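Local coordinates for NDP-rhamnosyltransferase (Saccharopolyspora spinosa, PDB 3TSA), which belongs to the GT-B class of glycosyltransferases, proteins built from two Rossmann-like domains that face each other across a cleft, at residues A[180-185]-A[369-373]; A[218-224]-A[250-256]; A[225-231]-A[256-261]; A[304-308]-A[359-364]. All coordinates share one frame; numbering follows the deposited sequence.

Contact 1: A[180-185]-A[369-373]; sequences DPCPPS and EITAM
At the junction between the two Rossmann-like domains of this GT-B protein, E369 near the end of helix 358-371 reaches across to S185, in the loop that follows strand 177-180. One serine feeds both oxygens of the carboxylate. S185 N donates to E369 OE1 at 2.9 Å with an N-H...O angle of 155°, and S185 OG donates to E369 OE2 at 2.6 Å. Both bonds fall on syn lone pairs, so the pair grips the carboxylate and fixes its rotation. The serine hydroxyl lies between its own backbone N and carbonyl carbon (chi1 65°), which brings it to the oxygen next to the one its N-H holds. P184 runs antiparallel alongside the glutamate, with P184 CD 3.4 Å from E369 OE1.

Strand 177-180 belongs to the parallel sheet of the N-terminal domain, while helix 358-371 packs with the C-terminal domain, through helix 343-354 and the loop before strand 309-311, so the contact joins the two domains. The loop starts with an Asx turn: C182 N donates to D180 OD1 at 2.9 Å, meeting the oxygen from above the carboxylate plane, while D180 OD2 forms a salt bridge with R142.

Deeper in, the contact turns apolar. P183 flanks I370, P183 CG 3.8 Å from I370 CG1, and F300 of helix 296-304 also packs on P183. M373 is bent at chi3 (-142°), and its methyl CE reaches the P184 ring at CD, 3.9 Å away; the same CE lies 4.0 Å from C182 O. A bound magnesium ion is about 6 Å from the P184 side chain.

Contact 2: A[218-224]-A[250-256]; sequences ARRVCIC and GVEAVIA
R220 runs parallel to E252 and lays its CG and CD against V254 CG2, with CD at 3.9 Å. Its chain turns at chi3 (-70°), and this bend carries NE to E252 OE2 at 3.1 Å. The bond is weak and bent, 132° at the hydrogen, but it belongs to a salt bridge whose two planes lie oblique to each other. The far end of the guanidinium is held from elsewhere: R220 NH1 bonds T286 OG1 and the carbonyl of W211. Nearer the backbone, A218 CB packs against E252 CB.

Underneath runs a regular parallel pairing of strands 219-224 and 251-256, whose directions are twisted 28° from each other. R219 N bonds G250 O at 2.9 Å and its own O accepts from E252 N; V221 and I223 repeat the pattern, ending with A256 N on I223 O at 2.7 Å. R219's side chain leads away from the pairing to E288 and the carbonyl of L354.

On the face carrying V221, A253, I223 and I255, V221 CG2 meets V251 CG1 at 3.8 Å, and helix 236-246 covers I223, A253 and I255, with V242 touching both isoleucines. Adjacent parallel strands connected through helix 236-246, which packs on their face, make a beta-alpha-beta crossover, the repeating unit of the Rossmann-like domain to which this six-stranded sheet belongs.

Contact 3: A[225-231]-A[256-261]; sequences MGRMVLN and AVPPEH
R227 and E260 form a two-point salt bridge at the exposed edge of the contact. R227 CG lies anti to the backbone N and the chain bends at chi3, bringing NE and NH2 round to the carboxylate. The guanidinium comes side-on: R227 NE donates to E260 OE2 at 2.8 Å (177°) and R227 NH2 to E260 OE1 at 2.7 Å (172°). The two planes are 17° apart, so the groups are almost coplanar and meet at their edges, and both oxygens are met on their syn sides, so neither group can easily turn.

Ring contacts come next. L230 CB sits over the centre of the H261 ring, a CH-pi contact 3.6 Å from the centroid. The opposite face has E260 CG, shifted toward the rim, and the imidazole is sandwiched between the two. At its edge N231 OD1 lies 3.1 Å from H261 NE2.

Apolar packing joins the rest. L230 CD1 reaches V257 CB and P258 CD, both at 4.1 Å, while P258 CG presses on R227 N at 3.3 Å. One weak backbone bond, M225 N to A256 O, continues the strand pairing.

G226 is the N-cap of helix 227-233. Loops leaving neighbouring parallel strands at their C-terminal ends, one turning straight into a helix, are standard in a Rossmann-like fold.

Contact 4: A[304-308]-A[359-364]; sequences RLGIP and FAAAAI. Unlike the reference sequence in segment 359-364: A361 (reference Ser).
G306 and I364 bring their CA atoms within 4.3 Å, the loop after helix 296-304 passing close against helix 358-371 with no hydrogen bond between them. G306 closes the earlier helix in a Schellman motif, its positive phi (76°) taking the chain out of the last turn.

With no side chain of its own, the glycine lets I364 settle over it: I364 CD1 lies 3.5 Å from G306 CA. The isoleucine gets there by folding back, CG1 beside its backbone N (chi1 -70°) and the terminal methyl turned again at chi2 (-74°). The residue before it, A363, turns its methyl toward the loop, A363 CB 3.6 Å from G306 O and a little farther from P308 N.

P308 is the other broad contact. Its ring lies on the helix backbone, CD 3.9 Å from A360 CA, and its CB meets F359 CB at 3.9 Å. The proline and phenylalanine side chains cross at about a right angle, the aromatic ring leading off from the proline. The contact is purely van der Waals, and the small alanines allow the close approach.

Beyond these residues, F359 continues to T352 and V353 of helix 343-354, and V353 touches P308 as well. P308 pairs by backbone with V290 of strand 289-292 as the chain enters strand 309-311, while R304 O accepts from S367 OG farther along helix 358-371.

From the N terminus, the chain opens contact 1 at 180-185, just after strand 177-180, and closes it only at 369-373, so the other three contacts all fall within that span. Contacts 2 and 3 cross: 218-224 and 225-231 follow one another, then 250-256 and 256-261 return in the same order, sharing A256. Contact 2 pairs two neighbouring strands of the second sheet, and contact 3 joins the chain segments that leave their C-terminal ends. Contact 4 opens later, at 304-308, and closes at 359-364. It shares helix 358-371 with contact 1 and touches it where R304 packs on I370 and T371, so this helix runs from the loop before strand 309-311 to the domain junction.

Contact 1: A[180-185]-A[369-373]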
loop_
_atom_site.group_PDB
_atom_site.type_symbol
_atom_site.label_atom_id
_atom_site.label_comp_id
_atom_site.label_asym_id
_atom_site.label_seq_id
_atom_site.Cartn_x
_atom_site.Cartn_y
_atom_site.Cartn_z
ATOM N N ASP A 180 -3.723 17.073 -11.207
ATOM C CA ASP A 180 -2.415 17.744 -11.185
ATOM C C ASP A 180 -1.982 17.992 -9.734
ATOM O O ASP A 180 -2.568 18.869 -9.039
ATOM C CB ASP A 180 -2.598 19.117 -11.964
ATOM C CG ASP A 180 -1.304 19.783 -12.207
ATOM O OD1 ASP A 180 -0.268 19.315 -11.661
ATOM O OD2 ASP A 180 -1.311 20.803 -12.979
ATOM N N PRO A 181 -0.885 17.311 -9.265
ATOM C CA PRO A 181 -0.377 17.553 -7.939
ATOM C C PRO A 181 0.725 18.661 -7.905
ATOM O O PRO A 181 1.246 19.001 -6.844
ATOM C CB PRO A 181 0.248 16.200 -7.583
ATOM C CG PRO A 181 0.917 15.725 -8.939
ATOM C CD PRO A 181 -0.187 16.214 -9.989
ATOM N N CYS A 182 1.092 19.203 -9.073
ATOM C CA CYS A 182 2.081 20.266 -9.049
ATOM C C CYS A 182 1.597 21.595 -8.412
ATOM O O CYS A 182 0.500 22.051 -8.703
ATOM C CB CYS A 182 2.493 20.538 -10.534
ATOM S SG CYS A 182 3.904 21.680 -10.688
ATOM N N PRO A 183 2.395 22.190 -7.513
ATOM C CA PRO A 183 2.071 23.509 -7.005
ATOM C C PRO A 183 1.738 24.419 -8.216
ATOM O O PRO A 183 2.510 24.483 -9.160
ATOM C CB PRO A 183 3.369 23.905 -6.274
ATOM C CG PRO A 183 3.963 22.573 -5.833
ATOM C CD PRO A 183 3.686 21.671 -6.987
ATOM N N PRO A 184 0.534 25.079 -8.281
ATOM C CA PRO A 184 0.197 25.799 -9.532
ATOM C C PRO A 184 1.209 26.849 -9.933
ATOM O O PRO A 184 1.383 27.076 -11.129
ATOM C CB PRO A 184 -1.136 26.477 -9.198
ATOM C CG PRO A 184 -1.811 25.355 -8.296
ATOM C CD PRO A 184 -0.639 24.856 -7.394
ATOM N N SER A 185 1.884 27.490 -8.959
ATOM C CA SER A 185 2.845 28.581 -9.322
ATOM C C SER A 185 4.021 27.967 -10.073
ATOM O O SER A 185 4.730 28.710 -10.755
ATOM C CB SER A 185 3.381 29.351 -8.093
ATOM O OG SER A 185 4.155 28.460 -7.280
ATOM N N GLU A 369 0.704 26.077 -1.066
ATOM C CA GLU A 369 -0.048 25.800 -2.287
ATOM C C GLU A 369 -0.469 24.332 -2.318
ATOM O O GLU A 369 -1.589 24.022 -2.706
ATOM C CB GLU A 369 0.792 26.112 -3.524
ATOM C CG GLU A 369 1.022 27.593 -3.736
ATOM C CD GLU A 369 1.710 27.783 -5.089
ATOM O OE1 GLU A 369 1.087 27.511 -6.123
ATOM O OE2 GLU A 369 2.887 28.173 -5.060
ATOM N N ILE A 370 0.427 23.443 -1.890
ATOM C CA ILE A 370 0.127 22.028 -1.814
ATOM C C ILE A 370 -0.997 21.758 -0.809
ATOM O O ILE A 370 -1.986 21.081 -1.148
ATOM C CB ILE A 370 1.377 21.191 -1.463
ATOM C CG1 ILE A 370 2.392 21.282 -2.626
ATOM C CG2 ILE A 370 1.002 19.729 -1.277
ATOM C CD1 ILE A 370 3.776 20.616 -2.301
ATOM N N THR A 371 -0.846 22.276 0.371
ATOM C CA THR A 371 -1.847 21.924 1.374
ATOM C C THR A 371 -3.201 22.626 1.139
ATOM O O THR A 371 -4.172 22.295 1.816
ATOM C CB THR A 371 -1.367 22.199 2.781
ATOM O OG1 THR A 371 -1.066 23.600 2.933
ATOM C CG2 THR A 371 -0.179 21.361 3.146
ATOM N N ALA A 372 -3.288 23.564 0.201
ATOM C CA ALA A 372 -4.612 24.158 -0.179
ATOM C C ALA A 372 -5.369 23.213 -1.061
ATOM O O ALA A 372 -6.529 23.474 -1.367
ATOM C CB ALA A 372 -4.397 25.455 -0.961
ATOM N N MET A 373 -4.712 22.150 -1.549
ATOM C CA MET A 373 -5.374 21.233 -2.545
ATOM C C MET A 373 -6.149 20.120 -1.861
ATOM O O MET A 373 -5.764 19.707 -0.735
ATOM C CB MET A 373 -4.280 20.581 -3.388
ATOM C CG MET A 373 -3.536 21.637 -4.230
ATOM S SD MET A 373 -2.634 20.616 -5.410
ATOM C CE MET A 373 -1.390 21.726 -5.228
#

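Contact 2: A[218-224]-A[250-256]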
loop_
_atom_site.group_PDB
_atom_site.type_symbol
_atom_site.label_atom_id
_atom_site.label_comp_id
_atom_site.label_asym_id
_atom_site.label_seq_id
_atom_site.Cartn_x
_atom_site.Cartn_y
_atom_site.Cartn_z
ATOM N N ALA A 218 25.047 19.652 13.481
ATOM C CA ALA A 218 25.563 19.819 12.126
ATOM C C ALA A 218 24.473 20.348 11.211
ATOM O O ALA A 218 23.293 20.291 11.574
ATOM C CB ALA A 218 26.081 18.484 11.556
ATOM N N ARG A 219 24.873 20.819 10.042
ATOM C CA ARG A 219 23.887 21.324 9.016
ATOM C C ARG A 219 23.580 20.132 8.107
ATOM O O ARG A 219 24.452 19.714 7.281
ATOM C CB ARG A 219 24.611 22.411 8.196
ATOM C CG ARG A 219 25.362 23.425 9.070
ATOM C CD ARG A 219 24.334 24.063 10.138
ATOM N NE ARG A 219 23.283 24.886 9.499
ATOM C CZ ARG A 219 23.460 26.069 8.908
ATOM N NH1 ARG A 219 22.407 26.744 8.415
ATOM N NH2 ARG A 219 24.668 26.618 8.835
ATOM N N ARG A 220 22.403 19.541 8.274
ATOM C CA ARG A 220 22.147 18.273 7.610
ATOM C C ARG A 220 21.633 18.528 6.184
ATOM O O ARG A 220 20.636 19.248 5.976
ATOM C CB ARG A 220 21.121 17.476 8.429
ATOM C CG ARG A 220 20.884 16.105 7.879
ATOM C CD ARG A 220 20.119 15.190 8.912
ATOM N NE ARG A 220 20.893 14.793 10.073
ATOM C CZ ARG A 220 20.362 14.163 11.117
ATOM N NH1 ARG A 220 19.075 13.888 11.102
ATOM N NH2 ARG A 220 21.078 13.845 12.172
ATOM N N VAL A 221 22.321 17.977 5.190
ATOM C CA VAL A 221 22.003 18.141 3.791
ATOM C C VAL A 221 21.729 16.741 3.272
ATOM O O VAL A 221 22.590 15.852 3.383
ATOM C CB VAL A 221 23.258 18.719 3.085
ATOM C CG1 VAL A 221 23.129 18.697 1.508
ATOM C CG2 VAL A 221 23.490 20.154 3.578
ATOM N N CYS A 222 20.546 16.502 2.669
ATOM C CA CYS A 222 20.294 15.200 2.066
ATOM C C CYS A 222 20.584 15.244 0.547
ATOM O O CYS A 222 20.041 16.127 -0.140
ATOM C CB CYS A 222 18.844 14.767 2.318
ATOM S SG CYS A 222 18.306 13.246 1.470
ATOM N N ILE A 223 21.264 14.235 0.020
ATOM C CA ILE A 223 21.499 14.074 -1.407
ATOM C C ILE A 223 20.700 12.862 -1.787
ATOM O O ILE A 223 20.937 11.760 -1.260
ATOM C CB ILE A 223 23.019 13.859 -1.728
ATOM C CG1 ILE A 223 23.802 15.092 -1.322
ATOM C CG2 ILE A 223 23.170 13.458 -3.218
ATOM C CD1 ILE A 223 25.351 14.745 -1.295
ATOM N N CYS A 224 19.702 13.078 -2.667
ATOM C CA CYS A 224 18.750 12.030 -3.011
ATOM C C CYS A 224 18.548 12.039 -4.530
ATOM O O CYS A 224 18.093 13.078 -5.132
ATOM C CB CYS A 224 17.464 12.294 -2.276
ATOM S SG CYS A 224 16.303 10.897 -2.611
ATOM N N GLY A 250 30.665 22.468 8.442
ATOM C CA GLY A 250 29.407 22.425 9.151
ATOM C C GLY A 250 28.524 21.257 8.721
ATOM O O GLY A 250 27.704 20.822 9.503
ATOM N N VAL A 251 28.736 20.733 7.512
ATOM C CA VAL A 251 27.717 19.889 6.865
ATOM C C VAL A 251 27.828 18.430 7.236
ATOM O O VAL A 251 28.961 17.880 7.368
ATOM C CB VAL A 251 27.733 20.043 5.262
ATOM C CG1 VAL A 251 26.931 18.884 4.582
ATOM C CG2 VAL A 251 27.263 21.414 4.844
ATOM N N GLU A 252 26.675 17.806 7.486
ATOM C CA GLU A 252 26.550 16.378 7.536
ATOM C C GLU A 252 25.722 15.984 6.306
ATOM O O GLU A 252 24.620 16.394 6.216
ATOM C CB GLU A 252 25.714 16.018 8.783
ATOM C CG GLU A 252 25.560 14.554 8.898
ATOM C CD GLU A 252 24.895 14.181 10.208
ATOM O OE1 GLU A 252 25.538 14.455 11.291
ATOM O OE2 GLU A 252 23.760 13.635 10.134
ATOM N N ALA A 253 26.257 15.139 5.443
ATOM C CA ALA A 253 25.577 14.699 4.186
ATOM C C ALA A 253 24.823 13.403 4.412
ATOM O O ALA A 253 25.410 12.446 4.910
ATOM C CB ALA A 253 26.628 14.529 3.064
ATOM N N VAL A 254 23.501 13.351 4.193
ATOM C CA VAL A 254 22.790 12.063 4.292
ATOM C C VAL A 254 22.555 11.634 2.867
ATOM O O VAL A 254 21.895 12.356 2.124
ATOM C CB VAL A 254 21.410 12.150 5.075
ATOM C CG1 VAL A 254 20.603 10.842 4.973
ATOM C CG2 VAL A 254 21.631 12.523 6.544
ATOM N N ILE A 255 23.113 10.490 2.471
ATOM C CA ILE A 255 23.112 10.131 1.026
ATOM C C ILE A 255 22.107 9.022 0.803
ATOM O O ILE A 255 22.206 7.908 1.383
ATOM C CB ILE A 255 24.515 9.701 0.520
ATOM C CG1 ILE A 255 25.499 10.849 0.599
ATOM C CG2 ILE A 255 24.461 9.362 -0.946
ATOM C CD1 ILE A 255 26.958 10.386 0.729
ATOM N N ALA A 256 21.088 9.348 -0.009
ATOM C CA ALA A 256 19.956 8.448 -0.280
ATOM C C ALA A 256 19.962 8.064 -1.778
ATOM O O ALA A 256 19.466 8.845 -2.615
ATOM C CB ALA A 256 18.607 9.112 0.133
#

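Contact 3: A[225-231]-A[256-261]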
loop_
_atom_site.group_PDB
_atom_site.type_symbol
_atom_site.label_atom_id
_atom_site.label_comp_id
_atom_site.label_asym_id
_atom_site.label_seq_id
_atom_site.Cartn_x
_atom_site.Cartn_y
_atom_site.Cartn_z
ATOM N N MET A 225 19.038 10.961 -5.144
ATOM C CA MET A 225 18.968 10.732 -6.602
ATOM C C MET A 225 18.451 9.296 -6.828
ATOM O O MET A 225 18.926 8.368 -6.152
ATOM C CB MET A 225 20.337 10.978 -7.265
ATOM C CG MET A 225 20.592 12.448 -7.234
ATOM S SD MET A 225 22.212 12.805 -7.805
ATOM C CE MET A 225 22.405 14.497 -7.185
ATOM N N GLY A 226 17.450 9.139 -7.698
ATOM C CA GLY A 226 16.855 7.807 -7.961
ATOM C C GLY A 226 17.571 6.918 -8.986
ATOM O O GLY A 226 18.552 7.315 -9.631
ATOM N N ARG A 227 17.102 5.685 -9.087
ATOM C CA ARG A 227 17.623 4.745 -10.007
ATOM C C ARG A 227 17.553 5.254 -11.435
ATOM O O ARG A 227 18.526 5.127 -12.206
ATOM C CB ARG A 227 16.763 3.499 -9.833
ATOM C CG ARG A 227 17.131 2.327 -10.678
ATOM C CD ARG A 227 16.364 1.125 -10.183
ATOM N NE ARG A 227 17.117 0.543 -9.053
ATOM C CZ ARG A 227 16.576 0.034 -7.945
ATOM N NH1 ARG A 227 15.270 0.042 -7.799
ATOM N NH2 ARG A 227 17.366 -0.468 -6.972
ATOM N N MET A 228 16.395 5.768 -11.849
ATOM C CA MET A 228 16.305 6.060 -13.317
ATOM C C MET A 228 17.303 7.143 -13.689
ATOM O O MET A 228 17.939 7.014 -14.713
ATOM C CB MET A 228 14.908 6.480 -13.823
ATOM C CG MET A 228 13.792 5.461 -13.846
ATOM S SD MET A 228 13.911 3.985 -14.874
ATOM C CE MET A 228 14.112 4.727 -16.531
ATOM N N VAL A 229 17.368 8.188 -12.883
ATOM C CA VAL A 229 18.294 9.291 -13.129
ATOM C C VAL A 229 19.745 8.795 -13.162
ATOM O O VAL A 229 20.386 9.025 -14.139
ATOM C CB VAL A 229 18.116 10.452 -12.138
ATOM C CG1 VAL A 229 19.175 11.563 -12.430
ATOM C CG2 VAL A 229 16.699 11.066 -12.303
ATOM N N LEU A 230 20.203 8.060 -12.153
ATOM C CA LEU A 230 21.607 7.584 -12.101
ATOM C C LEU A 230 21.943 6.534 -13.134
ATOM O O LEU A 230 23.090 6.464 -13.596
ATOM C CB LEU A 230 22.020 7.120 -10.677
ATOM C CG LEU A 230 21.906 8.195 -9.591
ATOM C CD1 LEU A 230 22.140 7.521 -8.228
ATOM C CD2 LEU A 230 22.969 9.294 -9.925
ATOM N N ASN A 231 20.955 5.684 -13.468
ATOM C CA ASN A 231 21.092 4.796 -14.634
ATOM C C ASN A 231 21.401 5.598 -15.883
ATOM O O ASN A 231 22.165 5.177 -16.746
ATOM C CB ASN A 231 19.846 3.911 -14.835
ATOM C CG ASN A 231 19.822 2.748 -13.841
ATOM O OD1 ASN A 231 20.779 2.573 -13.099
ATOM N ND2 ASN A 231 18.720 1.962 -13.820
ATOM N N ALA A 256 21.088 9.348 -0.009
ATOM C CA ALA A 256 19.956 8.448 -0.280
ATOM C C ALA A 256 19.962 8.064 -1.778
ATOM O O ALA A 256 19.466 8.845 -2.615
ATOM C CB ALA A 256 18.607 9.112 0.133
ATOM N N VAL A 257 20.585 6.933 -2.136
ATOM C CA VAL A 257 20.631 6.468 -3.533
ATOM C C VAL A 257 20.285 4.988 -3.510
ATOM O O VAL A 257 20.361 4.407 -2.427
ATOM C CB VAL A 257 21.984 6.724 -4.233
ATOM C CG1 VAL A 257 22.312 8.232 -4.170
ATOM C CG2 VAL A 257 23.091 5.833 -3.668
ATOM N N PRO A 258 19.896 4.392 -4.660
ATOM C CA PRO A 258 19.485 2.982 -4.717
ATOM C C PRO A 258 20.630 2.080 -4.355
ATOM O O PRO A 258 21.789 2.448 -4.607
ATOM C CB PRO A 258 19.185 2.784 -6.213
ATOM C CG PRO A 258 18.704 4.150 -6.622
ATOM C CD PRO A 258 19.709 5.033 -5.977
ATOM N N PRO A 259 20.338 0.879 -3.838
ATOM C CA PRO A 259 21.376 -0.045 -3.407
ATOM C C PRO A 259 22.507 -0.252 -4.438
ATOM O O PRO A 259 23.707 -0.171 -4.072
ATOM C CB PRO A 259 20.613 -1.372 -3.207
ATOM C CG PRO A 259 19.207 -1.003 -2.972
ATOM C CD PRO A 259 18.976 0.307 -3.731
ATOM N N GLU A 260 22.159 -0.487 -5.705
ATOM C CA GLU A 260 23.240 -0.741 -6.718
ATOM C C GLU A 260 24.131 0.469 -7.043
ATOM O O GLU A 260 25.220 0.317 -7.596
ATOM C CB GLU A 260 22.698 -1.376 -7.993
ATOM C CG GLU A 260 21.955 -0.414 -8.902
ATOM C CD GLU A 260 20.504 -0.141 -8.470
ATOM O OE1 GLU A 260 19.999 -0.623 -7.400
ATOM O OE2 GLU A 260 19.870 0.599 -9.240
ATOM N N HIS A 261 23.692 1.671 -6.667
ATOM C CA HIS A 261 24.518 2.864 -6.863
ATOM C C HIS A 261 25.388 3.248 -5.656
ATOM O O HIS A 261 26.118 4.236 -5.716
ATOM C CB HIS A 261 23.653 4.056 -7.330
ATOM C CG HIS A 261 22.931 3.811 -8.624
ATOM N ND1 HIS A 261 23.575 3.772 -9.841
ATOM C CD2 HIS A 261 21.607 3.658 -8.894
ATOM C CE1 HIS A 261 22.689 3.532 -10.798
ATOM N NE2 HIS A 261 21.489 3.473 -10.255
#

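Contact 4: A[304-308]-A[359-364]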
loop_
_atom_site.group_PDB
_atom_site.type_symbol
_atom_site.label_atom_id
_atom_site.label_comp_id
_atom_site.label_asym_id
_atom_site.label_seq_id
_atom_site.Cartn_x
_atom_site.Cartn_y
_atom_site.Cartn_z
ATOM N N ARG A 304 6.777 19.889 -0.038
ATOM C CA ARG A 304 5.683 19.650 0.952
ATOM C C ARG A 304 6.099 19.949 2.400
ATOM O O ARG A 304 5.329 20.521 3.206
ATOM C CB ARG A 304 5.089 18.219 0.776
ATOM C CG ARG A 304 4.066 17.847 1.822
ATOM C CD ARG A 304 2.825 18.757 1.880
ATOM N NE ARG A 304 1.961 18.340 2.994
ATOM C CZ ARG A 304 2.080 18.765 4.249
ATOM N NH1 ARG A 304 3.023 19.657 4.587
ATOM N NH2 ARG A 304 1.238 18.288 5.176
ATOM N N LEU A 305 7.348 19.610 2.744
ATOM C CA LEU A 305 7.866 19.725 4.069
ATOM C C LEU A 305 8.582 21.089 4.317
ATOM O O LEU A 305 9.191 21.313 5.373
ATOM C CB LEU A 305 8.773 18.497 4.342
ATOM C CG LEU A 305 8.152 17.107 4.449
ATOM C CD1 LEU A 305 9.277 16.069 4.701
ATOM C CD2 LEU A 305 7.129 17.196 5.584
ATOM N N GLY A 306 8.601 21.951 3.311
ATOM C CA GLY A 306 9.153 23.330 3.386
ATOM C C GLY A 306 10.697 23.331 3.349
ATOM O O GLY A 306 11.314 24.244 3.870
ATOM N N ILE A 307 11.293 22.337 2.680
ATOM C CA ILE A 307 12.758 22.156 2.649
ATOM C C ILE A 307 13.282 22.644 1.273
ATOM O O ILE A 307 12.875 22.141 0.231
ATOM C CB ILE A 307 13.127 20.708 2.829
ATOM C CG1 ILE A 307 12.521 20.038 4.091
ATOM C CG2 ILE A 307 14.699 20.562 2.902
ATOM C CD1 ILE A 307 12.797 20.807 5.344
ATOM N N PRO A 308 14.174 23.637 1.298
ATOM C CA PRO A 308 14.658 24.105 -0.009
ATOM C C PRO A 308 15.551 23.082 -0.690
ATOM O O PRO A 308 16.077 22.164 -0.075
ATOM C CB PRO A 308 15.442 25.369 0.295
ATOM C CG PRO A 308 15.816 25.298 1.700
ATOM C CD PRO A 308 14.750 24.398 2.415
ATOM N N PHE A 359 15.240 31.016 1.927
ATOM C CA PHE A 359 14.971 29.905 1.028
ATOM C C PHE A 359 13.896 28.980 1.627
ATOM O O PHE A 359 12.941 28.626 0.938
ATOM C CB PHE A 359 16.242 29.127 0.742
ATOM C CG PHE A 359 17.177 29.830 -0.213
ATOM C CD1 PHE A 359 16.999 29.693 -1.580
ATOM C CD2 PHE A 359 18.206 30.670 0.290
ATOM C CE1 PHE A 359 17.815 30.385 -2.469
ATOM C CE2 PHE A 359 19.131 31.286 -0.604
ATOM C CZ PHE A 359 18.899 31.162 -1.981
ATOM N N ALA A 360 14.036 28.643 2.926
ATOM C CA ALA A 360 13.105 27.786 3.595
ATOM C C ALA A 360 11.747 28.510 3.616
ATOM O O ALA A 360 10.704 27.860 3.450
ATOM C CB ALA A 360 13.561 27.519 5.050
ATOM N N ALA A 361 11.772 29.819 3.824
ATOM C CA ALA A 361 10.489 30.597 3.885
ATOM C C ALA A 361 9.730 30.526 2.562
ATOM O O ALA A 361 8.523 30.342 2.535
ATOM C CB ALA A 361 10.736 32.024 4.246
ATOM N N ALA A 362 10.465 30.672 1.455
ATOM C CA ALA A 362 9.907 30.505 0.102
ATOM C C ALA A 362 9.427 29.096 -0.131
ATOM O O ALA A 362 8.396 28.901 -0.765
ATOM C CB ALA A 362 11.003 30.881 -0.961
ATOM N N ALA A 363 10.165 28.083 0.372
ATOM C CA ALA A 363 9.678 26.715 0.208
ATOM C C ALA A 363 8.358 26.488 1.007
ATOM O O ALA A 363 7.502 25.729 0.552
ATOM C CB ALA A 363 10.702 25.699 0.650
ATOM N N ILE A 364 8.220 27.130 2.182
ATOM C CA ILE A 364 6.974 27.028 2.943
ATOM C C ILE A 364 5.792 27.666 2.159
ATOM O O ILE A 364 4.652 27.152 2.187
ATOM C CB ILE A 364 7.144 27.614 4.335
ATOM C CG1 ILE A 364 8.076 26.699 5.195
ATOM C CG2 ILE A 364 5.716 27.791 5.025
ATOM C CD1 ILE A 364 7.472 25.408 5.668
#